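Local coordinates for protein EvdO2 (Micromonospora carbonacea, PDB 4XAB) that probably catalyses an oxidative cyclization in orthosomycin antibiotic biosynthesis, as a metal-dependent oxygenase of the phytanoyl-CoA dioxygenase family, at residues G8-D11 / H12-E16; I75-P78 / E79-V82; Q130-A133 / Y134-P137; D190-P193 / T194-V197. All coordinates share one frame; numbering follows the deposited sequence. Where two conformers were deposited one is given.

Interaction 1: residues G8-D11 / H12-E16; sequences GTID and HRDRE
Asp11 and Asp14 form a capping box at the start of helix 12-21, each side chain accepting from the backbone N-H of the other residue. Asp11 holds the N-cap position, which suits a short carboxylate that can reach forward to the N-H groups of the first turn. Its CG sits between its own backbone N and carbonyl carbon (chi1 54°), which swings OD1 over the helix end; there Asp14 N donates to OD1 at 3.1 Å, nearly in line with the C-O bond. The return bond runs from Asp11 N to Asp14 OD2 at 2.9 Å, reaching the oxygen on its anti side and 25° out of the carboxylate plane. Behind the box, Arg15 N makes a weak bond to Asp11 O. The two carboxylate planes are nearly parallel although the side chains cross at about a right angle, and Asp11 OD1 comes within 3.1 Å of Asp14 OD2. A water donates to Asp14 OD2 at 2.6 Å and weakly to Asp11 OD2. Arg13 NE, in one of two conformers, lies 4.0 Å from Asp11 OD1, a doubtful influence. An alanine in place of Asp14 would probably leave Asp11 N without this acceptor and allow the chain before the helix to swing. Two acidic groups this close would be costly; the N-H donors, the helix N-terminus and the shared water are likely to offset their repulsion.

Interaction 2: residues I75-P78 / E79-V82; sequences IIKP and EKYV
A helical turn follows directly on strand 74-76 of the antiparallel sheet, which pairs with strand 110-118. Three backbone bonds close it: Lys80 N donates to Lys77 O at 3.0 Å, while Pro78 O accepts from both Tyr81 N and Val82 N, each at 2.9 Å. The Val82 bond lies in the carbonyl plane and the Tyr81 donor stands above it, so one oxygen serves two N-H groups from different directions. Pro78 suits the start of the helical residues, since its ring fixes phi and it has no N-H to satisfy. The bend of Glu79 at chi2 (-94°) turns its carboxylate back over Lys77 and Pro78, placing OE1 3.2 Å from Pro78 CD and OE2 3.6 Å from Lys77 CG. OE2 also accepts from Gly113 N of strand 110-118, tying the turn to the sheet. A leucine in place of Glu79 would probably leave Gly113 N without this acceptor and the turn less firmly held to the strand. Toward helix 32-45, Ile75 CG2 meets the edge of the Tyr81 ring at CE2, 3.9 Å away, and both residues also pack on Leu45. The extended chain of Lys80 crosses that of Lys77 at a slant, CE 3.9 Å from Lys77 CD. Such a single helical turn, with proline near its N-terminal end, here follows a strand of the antiparallel sheet in a double-stranded beta-helix protein.

Interaction 3: residues Q130-A133 / Y134-P137; sequences QDEA and YMDP. With NI (nickel (II) ion), chain B.
Asp131 belongs to the 3-10 turn 131-134, which Met135 follows, and its own side chain leaves this turn for the metal. From CB the carboxylate swings so that CG lies beside the backbone N (chi1 -70°) and 3.1 Å from the nickel ion. OD1 binds the ion at 2.1 Å; OD2, 3.4 Å from it, instead accepts from a metal-bound water at 2.7 Å, so one carboxylate holds both the ion and one of its ligands. OD2 also has His209 as a polar partner. An aspartate suits the place because its short chain gives one oxygen to each. Behind it, Asp131 O accepts from Tyr134 N at 3.1 Å and lies near the plane of the Tyr134 ring, at its CD2 edge. Met135 N continues the turn by donating to Glu132 O at 2.9 Å, and Met135 SD rests 3.9 Å from Glu132 CA. Outside partners hold the turn: the Glu132 carboxylate makes salt bridges to Arg212 and Arg246, and Tyr134 OH is hydrogen-bonded to Leu186 N. With His129 and His215, Asp131 forms the two-histidine, one-carboxylate facial triad typical of the metal site in the phytanoyl-CoA dioxygenase family, here occupied by nickel.

Interaction 4: residues D190-P193 / T194-V197; sequences DVDP and TSAV
Two successive i to i+3 backbone bonds wind residues 192-196 into a short 3-10 turn, with Ser195 N donating to Asp192 O at 2.9 Å and Ala196 N to Pro193 O at 3.1 Å. Both donors stand above the carbonyl planes they approach. The side chain of Asp192 adds an Asx turn at the head of this winding: Thr194 N, two residues on, donates to Asp192 OD1 at 3.2 Å. The donor approaches from above the carboxylate plane, 56° out of it. Asp192 can reach it because CG lies opposite its backbone N (chi1 -175°), turned along the chain toward the next residues. Pro193 sits between the two and suits the place: its ring already holds the phi of about -59° that the turn needs, and a proline has no amide hydrogen to place. Both branches of Thr194 approach the same oxygen. OG1 is 3.4 Å from Asp192 OD1, at most a weak and unsettled bond, and CG2 stands at the same distance on its other branch, so the threonine offers a polar and an apolar group to one carboxylate atom. The turn lies at the protein surface in the loop between strands 186-187 and 197-198. Beyond it, Val197 pairs through its backbone with Tyr162, and the chain returns to strand form, while Ala196 rests on Trp128 and Ser195 on Leu163. At the far end of the turn Ala196 CB packs 3.3 Å from Pro193 O, and Ser195 CB lies equally close to Asp192 O.

The four contacts follow one another along the chain and none touches another. Interaction 1 opens helix 12-21, which packs at the protein surface against helix 89-102. The centres of interactions 1 and 4 are about 25 Å apart. Interaction 2 lies where strand 74-76 leaves the antiparallel sheet, about 33 Å between centres from interaction 4 and on the opposite side of the chain's centre. Interactions 3 and 4 are the nearest pair, about 7 Å between closest atoms, and both lie in loops that join strands. Only interaction 3 carries a metal ligand. The other three shape helix start and loop turns around the beta framework that holds the site.

Interaction 1: residues G8-D11 / H12-E16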
ATOM      1  N   GLY A   8     -17.425   9.328  -0.741  1.00 18.30           N
ATOM      2  CA  GLY A   8     -17.131  10.458   0.111  1.00 21.66           C
ATOM      3  C   GLY A   8     -16.468  11.586  -0.652  1.00 20.26           C
ATOM      4  O   GLY A   8     -16.240  11.490  -1.865  1.00 21.74           O
ATOM      5  N   THR A   9     -16.168  12.661   0.063  1.00 22.02           N
ATOM      6  CA  THR A   9     -15.469  13.802  -0.521  1.00 25.87           C
ATOM      7  C   THR A   9     -14.220  14.096   0.283  1.00 23.21           C
ATOM      8  O   THR A   9     -14.081  13.599   1.399  1.00 22.28           O
ATOM      9  CB  THR A   9     -16.354  15.070  -0.552  1.00 25.43           C
ATOM     10  OG1 THR A   9     -16.783  15.398   0.779  1.00 21.47           O
ATOM     11  CG2 THR A   9     -17.563  14.855  -1.441  1.00 32.97           C
ATOM     12  N   ILE A  10     -13.315  14.899  -0.273  1.00 18.47           N
ATOM     13  CA  ILE A  10     -12.217  15.406   0.527  1.00 17.13           C
ATOM     14  C   ILE A  10     -12.374  16.899   0.758  1.00 18.63           C
ATOM     15  O   ILE A  10     -12.984  17.612  -0.046  1.00 22.17           O
ATOM     16  CB  ILE A  10     -10.836  15.128  -0.106  1.00 22.75           C
ATOM     17  CG1 ILE A  10     -10.748  15.703  -1.517  1.00 28.84           C
ATOM     18  CG2 ILE A  10     -10.537  13.624  -0.109  1.00 21.80           C
ATOM     19  CD1 ILE A  10      -9.341  15.619  -2.098  1.00 35.79           C
ATOM     20  N   ASP A  11     -11.847  17.367   1.884  1.00 19.94           N
ATOM     21  CA  ASP A  11     -11.896  18.787   2.177  1.00 20.19           C
ATOM     22  C   ASP A  11     -10.536  19.284   2.632  1.00 19.59           C
ATOM     23  O   ASP A  11      -9.561  18.522   2.660  1.00 17.63           O
ATOM     24  CB  ASP A  11     -12.970  19.100   3.223  1.00 18.44           C
ATOM     25  CG  ASP A  11     -12.831  18.282   4.480  1.00 27.45           C
ATOM     26  OD1 ASP A  11     -11.693  17.888   4.828  1.00 30.17           O
ATOM     27  OD2 ASP A  11     -13.878  18.031   5.131  1.00 33.02           O
ATOM     28  N   HIS A  12     -10.455  20.572   2.955  1.00 18.12           N
ATOM     29  CA  HIS A  12      -9.173  21.154   3.340  1.00 18.39           C
ATOM     30  C   HIS A  12      -8.556  20.432   4.522  1.00 19.70           C
ATOM     31  O   HIS A  12      -7.344  20.232   4.572  1.00 19.03           O
ATOM     32  CB  HIS A  12      -9.331  22.630   3.678  1.00 22.24           C
ATOM     33  CG  HIS A  12      -8.081  23.264   4.194  1.00 30.56           C
ATOM     34  ND1 HIS A  12      -7.805  23.380   5.542  1.00 33.35           N
ATOM     35  CD2 HIS A  12      -7.025  23.813   3.546  1.00 23.33           C
ATOM     36  CE1 HIS A  12      -6.638  23.978   5.700  1.00 28.94           C
ATOM     37  NE2 HIS A  12      -6.145  24.252   4.505  1.00 33.19           N
ATOM     38  N   ARG A  13      -9.392  20.053   5.481  1.00 19.17           N
ATOM     39  CA  ARG A  13      -8.922  19.379   6.683  0.62 19.25           C
ATOM     40  C   ARG A  13      -8.209  18.067   6.358  1.00 18.90           C
ATOM     41  O   ARG A  13      -7.215  17.711   7.000  1.00 19.39           O
ATOM     42  CB  ARG A  13     -10.099  19.121   7.627  0.62 24.00           C
ATOM     43  CG  ARG A  13      -9.717  18.442   8.923  0.62 27.84           C
ATOM     44  CD  ARG A  13     -10.948  17.877   9.614  0.62 30.84           C
ATOM     45  NE  ARG A  13     -11.681  16.956   8.747  0.62 36.85           N
ATOM     46  CZ  ARG A  13     -12.711  16.219   9.143  0.62 26.07           C
ATOM     47  NH1 ARG A  13     -13.131  16.292  10.396  0.62 34.94           N
ATOM     48  NH2 ARG A  13     -13.314  15.405   8.287  0.62 35.88           N
ATOM     49  N   ASP A  14      -8.724  17.344   5.363  1.00 17.40           N
ATOM     50  CA  ASP A  14      -8.109  16.079   4.944  1.00 18.19           C
ATOM     51  C   ASP A  14      -6.692  16.337   4.447  1.00 18.94           C
ATOM     52  O   ASP A  14      -5.753  15.640   4.824  1.00 17.38           O
ATOM     53  CB  ASP A  14      -8.914  15.390   3.840  1.00 16.72           C
ATOM     54  CG  ASP A  14     -10.264  14.897   4.316  1.00 22.34           C
ATOM     55  OD1 ASP A  14     -10.331  14.288   5.406  1.00 23.41           O
ATOM     56  OD2 ASP A  14     -11.258  15.127   3.601  1.00 24.87           O
ATOM     57  N   ARG A  15      -6.545  17.336   3.580  1.00 18.32           N
ATOM     58  CA  ARG A  15      -5.239  17.659   3.038  0.54 16.74           C
ATOM     59  C   ARG A  15      -4.295  18.157   4.126  1.00 18.25           C
ATOM     60  O   ARG A  15      -3.097  17.817   4.127  1.00 17.35           O
ATOM     61  CB  ARG A  15      -5.369  18.709   1.929  0.54 19.70           C
ATOM     62  CG  ARG A  15      -4.059  19.064   1.254  0.54 16.33           C
ATOM     63  CD  ARG A  15      -4.251  20.227   0.286  0.54 20.22           C
ATOM     64  NE  ARG A  15      -2.977  20.797  -0.141  0.54 30.86           N
ATOM     65  CZ  ARG A  15      -2.353  21.786   0.493  0.54 32.14           C
ATOM     66  NH1 ARG A  15      -2.885  22.314   1.586  0.54 34.68           N
ATOM     67  NH2 ARG A  15      -1.195  22.243   0.037  0.54 33.18           N
ATOM     68  N   GLU A  16      -4.827  18.963   5.039  1.00 17.88           N
ATOM     69  CA  GLU A  16      -4.023  19.546   6.088  1.00 16.81           C
ATOM     70  C   GLU A  16      -3.451  18.460   6.994  1.00 19.58           C
ATOM     71  O   GLU A  16      -2.270  18.486   7.341  1.00 18.08           O
ATOM     72  CB  GLU A  16      -4.845  20.550   6.892  1.00 19.36           C
ATOM     73  CG  GLU A  16      -4.099  21.137   8.072  1.00 29.27           C
ATOM     74  CD  GLU A  16      -4.988  22.006   8.946  1.00 36.75           C
ATOM     75  OE1 GLU A  16      -6.211  21.733   9.020  1.00 35.75           O
ATOM     76  OE2 GLU A  16      -4.460  22.959   9.557  1.00 37.38           O
TER
HETATM   77  O   HOH W   1     -13.675  15.263   4.589  1.00 35.67           O

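Interaction 2: residues I75-P78 / E79-V82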
ATOM      1  N   ILE A  75       0.082  -8.954  -6.451  1.00 26.02           N
ATOM      2  CA  ILE A  75       0.259  -8.804  -7.885  1.00 31.37           C
ATOM      3  C   ILE A  75       0.682  -7.376  -8.196  1.00 32.48           C
ATOM      4  O   ILE A  75      -0.069  -6.437  -7.952  1.00 26.48           O
ATOM      5  CB  ILE A  75      -1.034  -9.142  -8.648  1.00 27.54           C
ATOM      6  CG1 ILE A  75      -1.463 -10.581  -8.348  1.00 30.44           C
ATOM      7  CG2 ILE A  75      -0.846  -8.941 -10.133  1.00 32.85           C
ATOM      8  CD1 ILE A  75      -2.883 -10.898  -8.755  1.00 28.99           C
ATOM      9  N   ILE A  76       1.894  -7.205  -8.710  1.00 30.76           N
ATOM     10  CA  ILE A  76       2.336  -5.878  -9.113  1.00 34.15           C
ATOM     11  C   ILE A  76       1.692  -5.544 -10.460  1.00 37.25           C
ATOM     12  O   ILE A  76       1.635  -6.381 -11.357  1.00 42.01           O
ATOM     13  CB  ILE A  76       3.875  -5.778  -9.196  1.00 47.92           C
ATOM     14  CG1 ILE A  76       4.304  -4.369  -9.613  1.00 53.38           C
ATOM     15  CG2 ILE A  76       4.438  -6.817 -10.148  1.00 56.03           C
ATOM     16  CD1 ILE A  76       3.787  -3.281  -8.692  1.00 60.87           C
ATOM     17  N   LYS A  77       1.183  -4.322 -10.576  1.00 30.32           N
ATOM     18  CA  LYS A  77       0.499  -3.854 -11.780  1.00 32.03           C
ATOM     19  C   LYS A  77      -0.585  -4.809 -12.287  1.00 32.95           C
ATOM     20  O   LYS A  77      -0.516  -5.290 -13.419  1.00 36.48           O
ATOM     21  CB  LYS A  77       1.524  -3.579 -12.884  1.00 32.76           C
ATOM     22  CG  LYS A  77       2.398  -2.388 -12.572  1.00 32.69           C
ATOM     23  CD  LYS A  77       3.527  -2.218 -13.584  1.00 38.26           C
ATOM     24  CE  LYS A  77       4.334  -0.965 -13.283  1.00 51.48           C
ATOM     25  NZ  LYS A  77       5.655  -0.956 -13.970  1.00 57.06           N
ATOM     26  N   PRO A  78      -1.614  -5.059 -11.459  1.00 28.25           N
ATOM     27  CA  PRO A  78      -2.700  -5.954 -11.874  1.00 31.03           C
ATOM     28  C   PRO A  78      -3.464  -5.410 -13.081  1.00 34.67           C
ATOM     29  O   PRO A  78      -4.168  -6.162 -13.760  1.00 34.93           O
ATOM     30  CB  PRO A  78      -3.596  -6.010 -10.634  1.00 29.61           C
ATOM     31  CG  PRO A  78      -3.341  -4.699  -9.947  1.00 25.14           C
ATOM     32  CD  PRO A  78      -1.876  -4.465 -10.136  1.00 26.14           C
ATOM     33  N   GLU A  79      -3.297  -4.117 -13.357  1.00 31.59           N
ATOM     34  CA  GLU A  79      -3.938  -3.488 -14.501  1.00 33.67           C
ATOM     35  C   GLU A  79      -3.467  -4.093 -15.827  1.00 45.38           C
ATOM     36  O   GLU A  79      -4.075  -3.856 -16.868  1.00 50.13           O
ATOM     37  CB  GLU A  79      -3.685  -1.975 -14.487  1.00 35.01           C
ATOM     38  CG  GLU A  79      -2.217  -1.570 -14.537  1.00 36.80           C
ATOM     39  CD  GLU A  79      -1.622  -1.351 -13.154  1.00 31.42           C
ATOM     40  OE1 GLU A  79      -2.112  -1.971 -12.190  1.00 31.52           O
ATOM     41  OE2 GLU A  79      -0.659  -0.564 -13.038  1.00 30.87           O
ATOM     42  N   LYS A  80      -2.386  -4.871 -15.790  1.00 48.42           N
ATOM     43  CA  LYS A  80      -1.949  -5.624 -16.966  1.00 50.57           C
ATOM     44  C   LYS A  80      -2.951  -6.727 -17.300  1.00 47.72           C
ATOM     45  O   LYS A  80      -3.243  -6.985 -18.467  1.00 51.09           O
ATOM     46  CB  LYS A  80      -0.569  -6.246 -16.744  1.00 50.60           C
ATOM     47  CG  LYS A  80       0.577  -5.264 -16.614  1.00 54.09           C
ATOM     48  CD  LYS A  80       1.885  -6.017 -16.375  1.00 60.10           C
ATOM     49  CE  LYS A  80       3.066  -5.074 -16.200  1.00 62.37           C
ATOM     50  NZ  LYS A  80       4.298  -5.813 -15.796  1.00 66.57           N
ATOM     51  N   TYR A  81      -3.470  -7.374 -16.261  1.00 44.58           N
ATOM     52  CA  TYR A  81      -4.402  -8.481 -16.428  1.00 46.09           C
ATOM     53  C   TYR A  81      -5.839  -7.983 -16.461  1.00 50.28           C
ATOM     54  O   TYR A  81      -6.688  -8.545 -17.148  1.00 49.37           O
ATOM     55  CB  TYR A  81      -4.217  -9.502 -15.303  1.00 46.43           C
ATOM     56  CG  TYR A  81      -2.784  -9.949 -15.128  1.00 49.64           C
ATOM     57  CD1 TYR A  81      -2.183 -10.806 -16.044  1.00 55.96           C
ATOM     58  CD2 TYR A  81      -2.028  -9.510 -14.050  1.00 52.34           C
ATOM     59  CE1 TYR A  81      -0.870 -11.211 -15.889  1.00 59.76           C
ATOM     60  CE2 TYR A  81      -0.715  -9.912 -13.886  1.00 62.11           C
ATOM     61  CZ  TYR A  81      -0.140 -10.762 -14.807  1.00 63.27           C
ATOM     62  OH  TYR A  81       1.167 -11.161 -14.640  1.00 65.85           O
ATOM     63  N   VAL A  82      -6.110  -6.929 -15.700  1.00 52.13           N
ATOM     64  CA  VAL A  82      -7.431  -6.319 -15.684  1.00 51.30           C
ATOM     65  C   VAL A  82      -7.296  -4.851 -16.073  1.00 55.25           C
ATOM     66  O   VAL A  82      -7.231  -3.976 -15.207  1.00 48.50           O
ATOM     67  CB  VAL A  82      -8.111  -6.447 -14.303  1.00 46.47           C
ATOM     68  CG1 VAL A  82      -9.549  -5.949 -14.361  1.00 46.29           C
ATOM     69  CG2 VAL A  82      -8.067  -7.886 -13.823  1.00 41.33           C
TER

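Interaction 3: residues Q130-A133 / Y134-P137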
ATOM      1  N   GLN A 130       9.621   2.337   5.410  1.00 12.25           N
ATOM      2  CA  GLN A 130       9.206   3.493   4.631  1.00 14.87           C
ATOM      3  C   GLN A 130       9.292   3.088   3.175  1.00 15.06           C
ATOM      4  O   GLN A 130      10.260   2.441   2.760  1.00 13.52           O
ATOM      5  CB  GLN A 130      10.091   4.704   4.915  1.00 12.35           C
ATOM      6  CG  GLN A 130       9.894   5.289   6.285  1.00 13.57           C
ATOM      7  CD  GLN A 130      11.107   6.057   6.731  1.00 17.36           C
ATOM      8  OE1 GLN A 130      12.167   5.470   6.953  1.00 17.06           O
ATOM      9  NE2 GLN A 130      10.969   7.373   6.858  1.00 15.84           N
ATOM     10  N   ASP A 131       8.284   3.453   2.388  1.00 14.82           N
ATOM     11  CA  ASP A 131       8.271   3.015   1.002  1.00 14.72           C
ATOM     12  C   ASP A 131       9.494   3.581   0.266  1.00 16.90           C
ATOM     13  O   ASP A 131      10.037   2.942  -0.636  1.00 14.82           O
ATOM     14  CB  ASP A 131       6.961   3.432   0.313  1.00 16.31           C
ATOM     15  CG  ASP A 131       5.761   2.662   0.830  1.00 16.47           C
ATOM     16  OD1 ASP A 131       5.953   1.608   1.473  1.00 13.66           O
ATOM     17  OD2 ASP A 131       4.623   3.119   0.617  1.00 18.58           O
ATOM     18  N   GLU A 132       9.945   4.766   0.668  1.00 13.72           N
ATOM     19  CA  GLU A 132      11.119   5.363   0.020  1.00 16.16           C
ATOM     20  C   GLU A 132      12.393   4.522   0.223  1.00 18.09           C
ATOM     21  O   GLU A 132      13.342   4.616  -0.554  1.00 14.74           O
ATOM     22  CB  GLU A 132      11.354   6.793   0.524  1.00 15.56           C
ATOM     23  CG  GLU A 132      12.414   7.536  -0.309  1.00 17.62           C
ATOM     24  CD  GLU A 132      12.403   9.030  -0.085  1.00 24.69           C
ATOM     25  OE1 GLU A 132      11.369   9.563   0.356  1.00 35.91           O
ATOM     26  OE2 GLU A 132      13.445   9.670  -0.343  1.00 25.26           O
ATOM     27  N   ALA A 133      12.418   3.683   1.253  1.00 17.40           N
ATOM     28  CA  ALA A 133      13.604   2.848   1.477  1.00 15.94           C
ATOM     29  C   ALA A 133      13.859   1.885   0.320  1.00 17.33           C
ATOM     30  O   ALA A 133      14.975   1.380   0.151  1.00 18.55           O
ATOM     31  CB  ALA A 133      13.465   2.074   2.795  1.00 15.09           C
ATOM     32  N   TYR A 134      12.821   1.631  -0.471  1.00 14.58           N
ATOM     33  CA  TYR A 134      12.924   0.771  -1.648  1.00 17.47           C
ATOM     34  C   TYR A 134      13.414   1.520  -2.881  1.00 20.83           C
ATOM     35  O   TYR A 134      13.649   0.914  -3.923  1.00 18.10           O
ATOM     36  CB  TYR A 134      11.567   0.133  -1.975  1.00 15.58           C
ATOM     37  CG  TYR A 134      11.141  -0.963  -1.018  1.00 15.57           C
ATOM     38  CD1 TYR A 134      11.540  -2.278  -1.220  1.00 18.93           C
ATOM     39  CD2 TYR A 134      10.348  -0.677   0.078  1.00 17.22           C
ATOM     40  CE1 TYR A 134      11.148  -3.288  -0.339  1.00 19.95           C
ATOM     41  CE2 TYR A 134       9.961  -1.671   0.965  1.00 17.48           C
ATOM     42  CZ  TYR A 134      10.368  -2.980   0.744  1.00 16.65           C
ATOM     43  OH  TYR A 134       9.977  -3.986   1.616  1.00 17.89           O
ATOM     44  N   MET A 135      13.553   2.834  -2.774  1.00 17.64           N
ATOM     45  CA  MET A 135      13.808   3.639  -3.959  1.00 13.86           C
ATOM     46  C   MET A 135      15.260   4.070  -4.085  1.00 16.68           C
ATOM     47  O   MET A 135      15.957   4.206  -3.086  1.00 15.74           O
ATOM     48  CB  MET A 135      12.894   4.853  -3.952  1.00 15.25           C
ATOM     49  CG  MET A 135      11.442   4.445  -3.969  1.00 15.92           C
ATOM     50  SD  MET A 135      10.399   5.892  -3.764  1.00 22.23           S
ATOM     51  CE  MET A 135      10.528   6.653  -5.364  1.00 26.15           C
ATOM     52  N   ASP A 136      15.686   4.303  -5.325  1.00 16.27           N
ATOM     53  CA  ASP A 136      17.049   4.723  -5.646  1.00 18.11           C
ATOM     54  C   ASP A 136      17.357   6.085  -5.023  1.00 19.85           C
ATOM     55  O   ASP A 136      16.689   7.064  -5.334  1.00 18.93           O
ATOM     56  CB  ASP A 136      17.192   4.776  -7.168  1.00 17.70           C
ATOM     57  CG  ASP A 136      18.614   4.945  -7.637  1.00 17.13           C
ATOM     58  OD1 ASP A 136      19.448   5.520  -6.911  1.00 17.38           O
ATOM     59  OD2 ASP A 136      18.872   4.509  -8.771  1.00 20.52           O
ATOM     60  N   PRO A 137      18.373   6.158  -4.145  1.00 16.54           N
ATOM     61  CA  PRO A 137      18.640   7.431  -3.453  1.00 20.86           C
ATOM     62  C   PRO A 137      19.187   8.507  -4.378  1.00 21.68           C
ATOM     63  O   PRO A 137      19.294   9.684  -3.995  1.00 18.10           O
ATOM     64  CB  PRO A 137      19.679   7.043  -2.390  1.00 18.92           C
ATOM     65  CG  PRO A 137      20.335   5.797  -2.943  1.00 20.49           C
ATOM     66  CD  PRO A 137      19.250   5.068  -3.675  1.00 18.03           C
TER
HETATM   67 NI    NI B 301       4.683   0.179   2.236  1.00 16.57          NI
HETATM   68  O   HOH W   2       3.186   0.890   1.098  1.00 22.78           O

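Interaction 4: residues D190-P193 / T194-V197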
ATOM      1  N   ASP A 190      13.748   1.040  13.800  1.00 21.18           N
ATOM      2  CA  ASP A 190      13.839   2.366  14.387  1.00 19.23           C
ATOM      3  C   ASP A 190      12.523   3.119  14.424  1.00 27.69           C
ATOM      4  O   ASP A 190      12.481   4.328  14.202  1.00 31.91           O
ATOM      5  CB  ASP A 190      14.910   3.163  13.631  1.00 21.43           C
ATOM      6  CG  ASP A 190      16.307   2.614  13.881  1.00 31.15           C
ATOM      7  OD1 ASP A 190      16.655   2.427  15.064  1.00 35.75           O
ATOM      8  OD2 ASP A 190      17.052   2.339  12.913  1.00 33.44           O
ATOM      9  N   VAL A 191      11.446   2.394  14.728  1.00 21.83           N
ATOM     10  CA  VAL A 191      10.153   3.010  15.001  1.00 22.23           C
ATOM     11  C   VAL A 191       9.680   2.567  16.383  1.00 25.92           C
ATOM     12  O   VAL A 191       9.746   1.387  16.713  1.00 27.55           O
ATOM     13  CB  VAL A 191       9.078   2.629  13.943  1.00 20.27           C
ATOM     14  CG1 VAL A 191       7.716   3.222  14.319  1.00 23.35           C
ATOM     15  CG2 VAL A 191       9.495   3.101  12.558  1.00 18.55           C
ATOM     16  N   ASP A 192       9.220   3.515  17.188  1.00 26.14           N
ATOM     17  CA  ASP A 192       8.676   3.201  18.504  1.00 27.15           C
ATOM     18  C   ASP A 192       7.190   2.870  18.364  1.00 24.72           C
ATOM     19  O   ASP A 192       6.393   3.753  18.073  1.00 24.91           O
ATOM     20  CB  ASP A 192       8.891   4.381  19.453  1.00 33.50           C
ATOM     21  CG  ASP A 192       8.467   4.084  20.879  1.00 38.91           C
ATOM     22  OD1 ASP A 192       7.917   2.993  21.150  1.00 37.79           O
ATOM     23  OD2 ASP A 192       8.682   4.964  21.735  1.00 48.45           O
ATOM     24  N   PRO A 193       6.823   1.596  18.573  1.00 28.33           N
ATOM     25  CA  PRO A 193       5.446   1.135  18.367  1.00 32.59           C
ATOM     26  C   PRO A 193       4.426   1.866  19.236  1.00 30.66           C
ATOM     27  O   PRO A 193       3.270   1.940  18.844  1.00 23.87           O
ATOM     28  CB  PRO A 193       5.509  -0.352  18.748  1.00 39.64           C
ATOM     29  CG  PRO A 193       6.948  -0.717  18.651  1.00 41.16           C
ATOM     30  CD  PRO A 193       7.694   0.513  19.052  1.00 30.66           C
ATOM     31  N   THR A 194       4.836   2.405  20.384  1.00 32.56           N
ATOM     32  CA  THR A 194       3.894   3.130  21.233  1.00 38.20           C
ATOM     33  C   THR A 194       3.531   4.484  20.633  1.00 35.92           C
ATOM     34  O   THR A 194       2.595   5.131  21.088  1.00 31.20           O
ATOM     35  CB  THR A 194       4.444   3.357  22.652  1.00 47.00           C
ATOM     36  OG1 THR A 194       5.277   4.526  22.670  1.00 46.94           O
ATOM     37  CG2 THR A 194       5.239   2.159  23.095  1.00 47.63           C
ATOM     38  N   SER A 195       4.281   4.909  19.618  1.00 30.25           N
ATOM     39  CA  SER A 195       3.986   6.157  18.917  1.00 27.00           C
ATOM     40  C   SER A 195       3.075   5.919  17.712  1.00 17.57           C
ATOM     41  O   SER A 195       2.598   6.862  17.089  1.00 22.99           O
ATOM     42  CB  SER A 195       5.276   6.831  18.466  1.00 31.38           C
ATOM     43  OG  SER A 195       6.172   6.984  19.551  1.00 35.52           O
ATOM     44  N   ALA A 196       2.813   4.655  17.409  1.00 20.65           N
ATOM     45  CA  ALA A 196       2.032   4.307  16.224  1.00 19.03           C
ATOM     46  C   ALA A 196       0.548   4.621  16.373  1.00 19.40           C
ATOM     47  O   ALA A 196      -0.021   4.607  17.476  1.00 20.17           O
ATOM     48  CB  ALA A 196       2.207   2.825  15.886  1.00 19.10           C
ATOM     49  N   VAL A 197      -0.081   4.881  15.236  1.00 14.85           N
ATOM     50  CA  VAL A 197      -1.514   5.105  15.172  0.83 14.99           C
ATOM     51  C   VAL A 197      -2.123   4.150  14.147  1.00 16.97           C
ATOM     52  O   VAL A 197      -1.640   4.067  13.027  1.00 16.77           O
ATOM     53  CB  VAL A 197      -1.820   6.581  14.805  0.83 14.11           C
ATOM     54  CG1 VAL A 197      -3.296   6.757  14.575  0.83 20.52           C
ATOM     55  CG2 VAL A 197      -1.337   7.510  15.923  0.83 13.44           C
TER